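Local structure of capsid protein (Bocavirus gorilla/GBoV1/2009, 7LNK) at residues A179-I184 with D294-N299; Y70-S75 with E142-D147. The protein assembles in sixty copies into the T=1 icosahedral capsid of gorilla bocavirus, a parvovirus. One frame throughout, in Å; residues are numbered along the deposited sequence.

Contact 1: residues A179-I184 with D294-N299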
loop_
_atom_site.group_PDB
_atom_site.type_symbol
_atom_site.label_atom_id
_atom_site.label_comp_id
_atom_site.label_asym_id
_atom_site.label_seq_id
_atom_site.Cartn_x
_atom_site.Cartn_y
_atom_site.Cartn_z
ATOM N N ALA A 179 41.838 -30.852 -110.546
ATOM C CA ALA A 179 41.726 -31.255 -109.152
ATOM C C ALA A 179 41.210 -30.109 -108.301
ATOM O O ALA A 179 40.529 -30.327 -107.295
ATOM C CB ALA A 179 43.077 -31.745 -108.637
ATOM N N THR A 180 41.522 -28.877 -108.694
ATOM C CA THR A 180 41.089 -27.726 -107.917
ATOM C C THR A 180 39.626 -27.410 -108.174
ATOM O O THR A 180 38.883 -27.086 -107.242
ATOM C CB THR A 180 41.970 -26.524 -108.238
ATOM O OG1 THR A 180 43.325 -26.836 -107.906
ATOM C CG2 THR A 180 41.535 -25.316 -107.437
ATOM N N GLU A 181 39.187 -27.503 -109.429
ATOM C CA GLU A 181 37.779 -27.259 -109.714
ATOM C C GLU A 181 36.890 -28.306 -109.064
ATOM O O GLU A 181 35.822 -27.976 -108.541
ATOM C CB GLU A 181 37.523 -27.212 -111.215
ATOM C CG GLU A 181 38.091 -26.002 -111.903
ATOM C CD GLU A 181 37.749 -25.970 -113.367
ATOM O OE1 GLU A 181 37.293 -27.003 -113.888
ATOM O OE2 GLU A 181 37.882 -24.897 -113.987
ATOM N N LYS A 182 37.302 -29.572 -109.097
ATOM C CA LYS A 182 36.511 -30.604 -108.440
ATOM C C LYS A 182 36.452 -30.375 -106.940
ATOM O O LYS A 182 35.414 -30.602 -106.315
ATOM C CB LYS A 182 37.073 -31.986 -108.755
ATOM C CG LYS A 182 36.837 -32.419 -110.178
ATOM C CD LYS A 182 37.194 -33.870 -110.380
ATOM C CE LYS A 182 38.675 -34.086 -110.206
ATOM N NZ LYS A 182 39.058 -35.482 -110.516
ATOM N N ALA A 183 37.549 -29.908 -106.350
ATOM C CA ALA A 183 37.558 -29.618 -104.924
ATOM C C ALA A 183 36.621 -28.468 -104.596
ATOM O O ALA A 183 36.094 -28.376 -103.485
ATOM C CB ALA A 183 38.978 -29.302 -104.465
ATOM N N ILE A 184 36.400 -27.575 -105.555
ATOM C CA ILE A 184 35.503 -26.455 -105.313
ATOM C C ILE A 184 34.049 -26.893 -105.443
ATOM O O ILE A 184 33.167 -26.342 -104.779
ATOM C CB ILE A 184 35.857 -25.281 -106.242
ATOM C CG1 ILE A 184 37.243 -24.760 -105.895
ATOM C CG2 ILE A 184 34.912 -24.132 -106.059
ATOM C CD1 ILE A 184 37.770 -23.755 -106.871
ATOM N N ASP A 294 44.532 -20.821 -107.792
ATOM C CA ASP A 294 45.485 -21.498 -108.654
ATOM C C ASP A 294 45.078 -22.953 -108.836
ATOM O O ASP A 294 44.757 -23.651 -107.872
ATOM C CB ASP A 294 46.888 -21.400 -108.066
ATOM C CG ASP A 294 47.932 -22.021 -108.957
ATOM O OD1 ASP A 294 48.152 -21.493 -110.064
ATOM O OD2 ASP A 294 48.536 -23.033 -108.552
ATOM N N GLY A 295 45.087 -23.409 -110.082
ATOM C CA GLY A 295 44.676 -24.747 -110.420
ATOM C C GLY A 295 43.335 -24.831 -111.112
ATOM O O GLY A 295 42.987 -25.893 -111.634
ATOM N N VAL A 296 42.569 -23.745 -111.114
ATOM C CA VAL A 296 41.325 -23.709 -111.863
ATOM C C VAL A 296 41.649 -23.581 -113.346
ATOM O O VAL A 296 42.742 -23.153 -113.732
ATOM C CB VAL A 296 40.451 -22.540 -111.371
ATOM C CG1 VAL A 296 41.105 -21.217 -111.702
ATOM C CG2 VAL A 296 39.063 -22.607 -111.950
ATOM N N TYR A 297 40.705 -23.975 -114.192
ATOM C CA TYR A 297 40.832 -23.788 -115.628
ATOM C C TYR A 297 39.826 -22.739 -116.076
ATOM O O TYR A 297 38.625 -22.882 -115.833
ATOM C CB TYR A 297 40.610 -25.093 -116.384
ATOM C CG TYR A 297 40.697 -24.910 -117.873
ATOM C CD1 TYR A 297 41.924 -24.813 -118.502
ATOM C CD2 TYR A 297 39.557 -24.803 -118.646
ATOM C CE1 TYR A 297 42.014 -24.634 -119.858
ATOM C CE2 TYR A 297 39.637 -24.622 -120.002
ATOM C CZ TYR A 297 40.867 -24.539 -120.603
ATOM O OH TYR A 297 40.951 -24.358 -121.962
ATOM N N ILE A 298 40.312 -21.694 -116.731
ATOM C CA ILE A 298 39.475 -20.600 -117.200
ATOM C C ILE A 298 39.611 -20.515 -118.709
ATOM O O ILE A 298 40.681 -20.180 -119.230
ATOM C CB ILE A 298 39.853 -19.273 -116.533
ATOM C CG1 ILE A 298 39.524 -19.330 -115.046
ATOM C CG2 ILE A 298 39.138 -18.124 -117.200
ATOM C CD1 ILE A 298 40.062 -18.185 -114.282
ATOM N N ASN A 299 38.532 -20.832 -119.415
ATOM C CA ASN A 299 38.465 -20.684 -120.860
ATOM C C ASN A 299 37.797 -19.386 -121.298
ATOM O O ASN A 299 37.608 -19.175 -122.498
ATOM C CB ASN A 299 37.774 -21.902 -121.480
ATOM C CG ASN A 299 36.374 -22.123 -120.958
ATOM O OD1 ASN A 299 35.658 -21.185 -120.637
ATOM N ND2 ASN A 299 35.978 -23.382 -120.873
#
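The first turn of helix 179-186 runs past an irregular stretch of chain, 294-299, with the CA atoms of Thr180 and Gly295 5.3 Å apart. Glu181 makes the firmest link. CG stands anti to the carbonyl carbon (chi1 -70°), and the extended chain carries the carboxylate over to the other backbone. There Glu181 OE2 accepts the N-H of Tyr297 (N to OE2 3.0 Å, 151° at the hydrogen), which approaches from above the carboxylate plane. On the way Glu181 CG lies against Val296 CG2 (3.5 Å), the two side chains crossing nearly at right angles. Glutamate suits the place by reaching a peptide N-H while laying its CG methylene against an apolar neighbour. Asp171 N adds a weak hydrogen bond to Glu181 OE1, and the nearby Asp169 carboxylate may raise the proton affinity of Glu181. Thr180 faces Gly295, and its OG1 makes a weak hydrogen bond to Asp294 O (3.5 Å). Glycine fits here because its phi of +107° would press a side chain against the preceding carbonyl oxygen, and its bare CA leaves room for the threonine hydroxyl. Thr178 OG1 hydrogen-bonds both Gly295 O and Glu181 N. The contact lies at the surface: 294-299 follows strand 287-291, Asn299 N bonds Glu166 in helix 165-168, and Leu346 of a second subunit packs on Thr180, Ala183 and Ile184 of helix 179-186.

Contact 2: residues Y70-S75 with E142-D147; sequences YSCHFS and EDVMPD
Asp147 OD1 is held by one hydrogen bond across the segments, from Ser71 OG at 2.6 Å, and takes it on its syn lone pair, the side of the other carboxylate oxygen. This joins two connecting loops of the jelly-roll core of a parvovirus capsid protein: 70-75 leads from strand 62-65 into helix 76-85, whereas the loop segment 142-147 lies between strands 123-128 and 153-160. Ser71 suits the task because its short side chain holds OG between the backbone N and the carbonyl carbon (chi1 64°), from where it meets the aspartate tip to tip. The carboxylate has a second, weak partner, a long ion pair from OD2 to Arg383, which may slightly favour the charged form.

Beside this polar end, Cys72 supplies a small apolar side chain. Cys72 CB lies 3.6 Å from Met145 CE, while Cys72 SG reaches Val144 CG2 at 3.9 Å. Met145 is extended through chi1 and chi2 and then bends at chi3 (72°), which turns its terminal methyl in against Cys72; an unbranched, flexible chain is well suited to that reach. Met145 CE also comes obliquely to the His73 ring, 4.0 Å from His73 CE1, with the two side chains crossing at about a right angle. The imidazole is fixed from elsewhere by the hydrogen bond between NE2 and Phe67 O, and the turn carrying it is closed by His73 N bonding Tyr70 O at 3.1 Å. Pro146 turns its carbonyl to Arg28 of strand 21-33, where Met145 also packs. Over one face of the His73 ring sits the sulfur of Cys72, SG 3.3 Å above the plane and displaced toward the rim.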
loop_
_atom_site.group_PDB
_atom_site.type_symbol
_atom_site.label_atom_id
_atom_site.label_comp_id
_atom_site.label_asym_id
_atom_site.label_seq_id
_atom_site.Cartn_x
_atom_site.Cartn_y
_atom_site.Cartn_z
ATOM N N TYR A 70 13.890 3.475 -100.783
ATOM C CA TYR A 70 13.273 4.565 -100.036
ATOM C C TYR A 70 11.865 4.866 -100.522
ATOM O O TYR A 70 11.007 5.255 -99.726
ATOM C CB TYR A 70 14.124 5.827 -100.084
ATOM C CG TYR A 70 15.385 5.739 -99.280
ATOM C CD1 TYR A 70 15.370 5.992 -97.922
ATOM C CD2 TYR A 70 16.592 5.457 -99.876
ATOM C CE1 TYR A 70 16.510 5.929 -97.183
ATOM C CE2 TYR A 70 17.735 5.394 -99.142
ATOM C CZ TYR A 70 17.691 5.634 -97.798
ATOM O OH TYR A 70 18.843 5.573 -97.064
ATOM N N SER A 71 11.608 4.690 -101.815
ATOM C CA SER A 71 10.333 5.121 -102.366
ATOM C C SER A 71 9.178 4.297 -101.832
ATOM O O SER A 71 8.033 4.758 -101.841
ATOM C CB SER A 71 10.374 5.053 -103.886
ATOM O OG SER A 71 10.545 3.725 -104.312
ATOM N N CYS A 72 9.445 3.085 -101.360
ATOM C CA CYS A 72 8.353 2.261 -100.865
ATOM C C CYS A 72 7.932 2.686 -99.469
ATOM O O CYS A 72 6.805 2.419 -99.048
ATOM C CB CYS A 72 8.746 0.785 -100.899
ATOM S SG CYS A 72 10.240 0.332 -100.036
ATOM N N HIS A 73 8.829 3.320 -98.722
ATOM C CA HIS A 73 8.496 3.764 -97.379
ATOM C C HIS A 73 8.114 5.231 -97.286
ATOM O O HIS A 73 7.673 5.665 -96.224
ATOM C CB HIS A 73 9.673 3.488 -96.454
ATOM C CG HIS A 73 10.083 2.055 -96.443
ATOM N ND1 HIS A 73 9.300 1.064 -95.901
ATOM C CD2 HIS A 73 11.180 1.441 -96.937
ATOM C CE1 HIS A 73 9.903 -0.099 -96.049
ATOM N NE2 HIS A 73 11.046 0.102 -96.673
ATOM N N PHE A 74 8.225 5.994 -98.362
ATOM C CA PHE A 74 7.957 7.424 -98.331
ATOM C C PHE A 74 7.144 7.812 -99.547
ATOM O O PHE A 74 7.508 7.476 -100.675
ATOM C CB PHE A 74 9.235 8.270 -98.323
ATOM C CG PHE A 74 10.018 8.204 -97.052
ATOM C CD1 PHE A 74 9.716 9.042 -96.003
ATOM C CD2 PHE A 74 11.061 7.318 -96.908
ATOM C CE1 PHE A 74 10.436 8.993 -94.843
ATOM C CE2 PHE A 74 11.778 7.266 -95.746
ATOM C CZ PHE A 74 11.469 8.102 -94.716
ATOM N N SER A 75 6.055 8.522 -99.317
ATOM C CA SER A 75 5.396 9.178 -100.419
ATOM C C SER A 75 6.295 10.285 -100.932
ATOM O O SER A 75 7.196 10.742 -100.230
ATOM C CB SER A 75 4.054 9.743 -99.980
ATOM O OG SER A 75 4.206 10.762 -99.021
ATOM N N GLU A 142 14.142 -5.233 -108.557
ATOM C CA GLU A 142 12.757 -4.867 -108.803
ATOM C C GLU A 142 11.776 -5.647 -107.944
ATOM O O GLU A 142 10.565 -5.478 -108.102
ATOM C CB GLU A 142 12.419 -5.062 -110.277
ATOM C CG GLU A 142 13.144 -4.104 -111.174
ATOM C CD GLU A 142 12.836 -4.325 -112.629
ATOM O OE1 GLU A 142 12.205 -5.347 -112.956
ATOM O OE2 GLU A 142 13.223 -3.471 -113.448
ATOM N N ASP A 143 12.265 -6.497 -107.052
ATOM C CA ASP A 143 11.427 -7.267 -106.149
ATOM C C ASP A 143 10.815 -6.428 -105.036
ATOM O O ASP A 143 10.017 -6.949 -104.256
ATOM C CB ASP A 143 12.235 -8.429 -105.566
ATOM C CG ASP A 143 13.442 -7.972 -104.775
ATOM O OD1 ASP A 143 13.578 -6.765 -104.519
ATOM O OD2 ASP A 143 14.269 -8.829 -104.412
ATOM N N VAL A 144 11.171 -5.154 -104.944
ATOM C CA VAL A 144 10.847 -4.354 -103.776
ATOM C C VAL A 144 9.356 -4.024 -103.739
ATOM O O VAL A 144 8.657 -4.063 -104.759
ATOM C CB VAL A 144 11.720 -3.088 -103.807
ATOM C CG1 VAL A 144 11.347 -2.252 -105.004
ATOM C CG2 VAL A 144 11.632 -2.303 -102.522
ATOM N N MET A 145 8.869 -3.710 -102.541
ATOM C CA MET A 145 7.488 -3.312 -102.321
ATOM C C MET A 145 7.105 -2.145 -103.230
ATOM O O MET A 145 7.932 -1.279 -103.518
ATOM C CB MET A 145 7.308 -2.938 -100.851
ATOM C CG MET A 145 5.966 -2.398 -100.472
ATOM S SD MET A 145 5.730 -2.171 -98.702
ATOM C CE MET A 145 6.761 -0.762 -98.356
ATOM N N PRO A 146 5.862 -2.103 -103.713
ATOM C CA PRO A 146 5.489 -1.057 -104.663
ATOM C C PRO A 146 5.447 0.300 -103.992
ATOM O O PRO A 146 5.383 0.411 -102.768
ATOM C CB PRO A 146 4.097 -1.490 -105.125
ATOM C CG PRO A 146 4.063 -2.931 -104.867
ATOM C CD PRO A 146 4.746 -3.038 -103.550
ATOM N N ASP A 147 5.491 1.341 -104.817
ATOM C CA ASP A 147 5.359 2.691 -104.296
ATOM C C ASP A 147 3.904 3.019 -104.010
ATOM O O ASP A 147 3.584 3.595 -102.967
ATOM C CB ASP A 147 5.952 3.685 -105.284
ATOM C CG ASP A 147 7.446 3.560 -105.393
ATOM O OD1 ASP A 147 8.044 2.914 -104.512
ATOM O OD2 ASP A 147 8.026 4.104 -106.354
#

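Contact 1 and contact 2 lie at different depths in the subunit. Their centres are 42 Å apart and their nearest atoms about 26 Å, so they do not touch. The centre of contact 2, which ties two loops of the core, lies about 11 Å from the centre of the chain; that of contact 1, which joins a helix to part of the long insertion between strands 207-223 and 415-420, of the kind that builds the surface of parvovirus capsids, lies about 32 Å from it. Along the sequence they come in series. Both adjoin other subunits: 179-184 packs on two neighbours, while from 142-147 Glu142 forms a salt bridge with Arg255 of a second subunit.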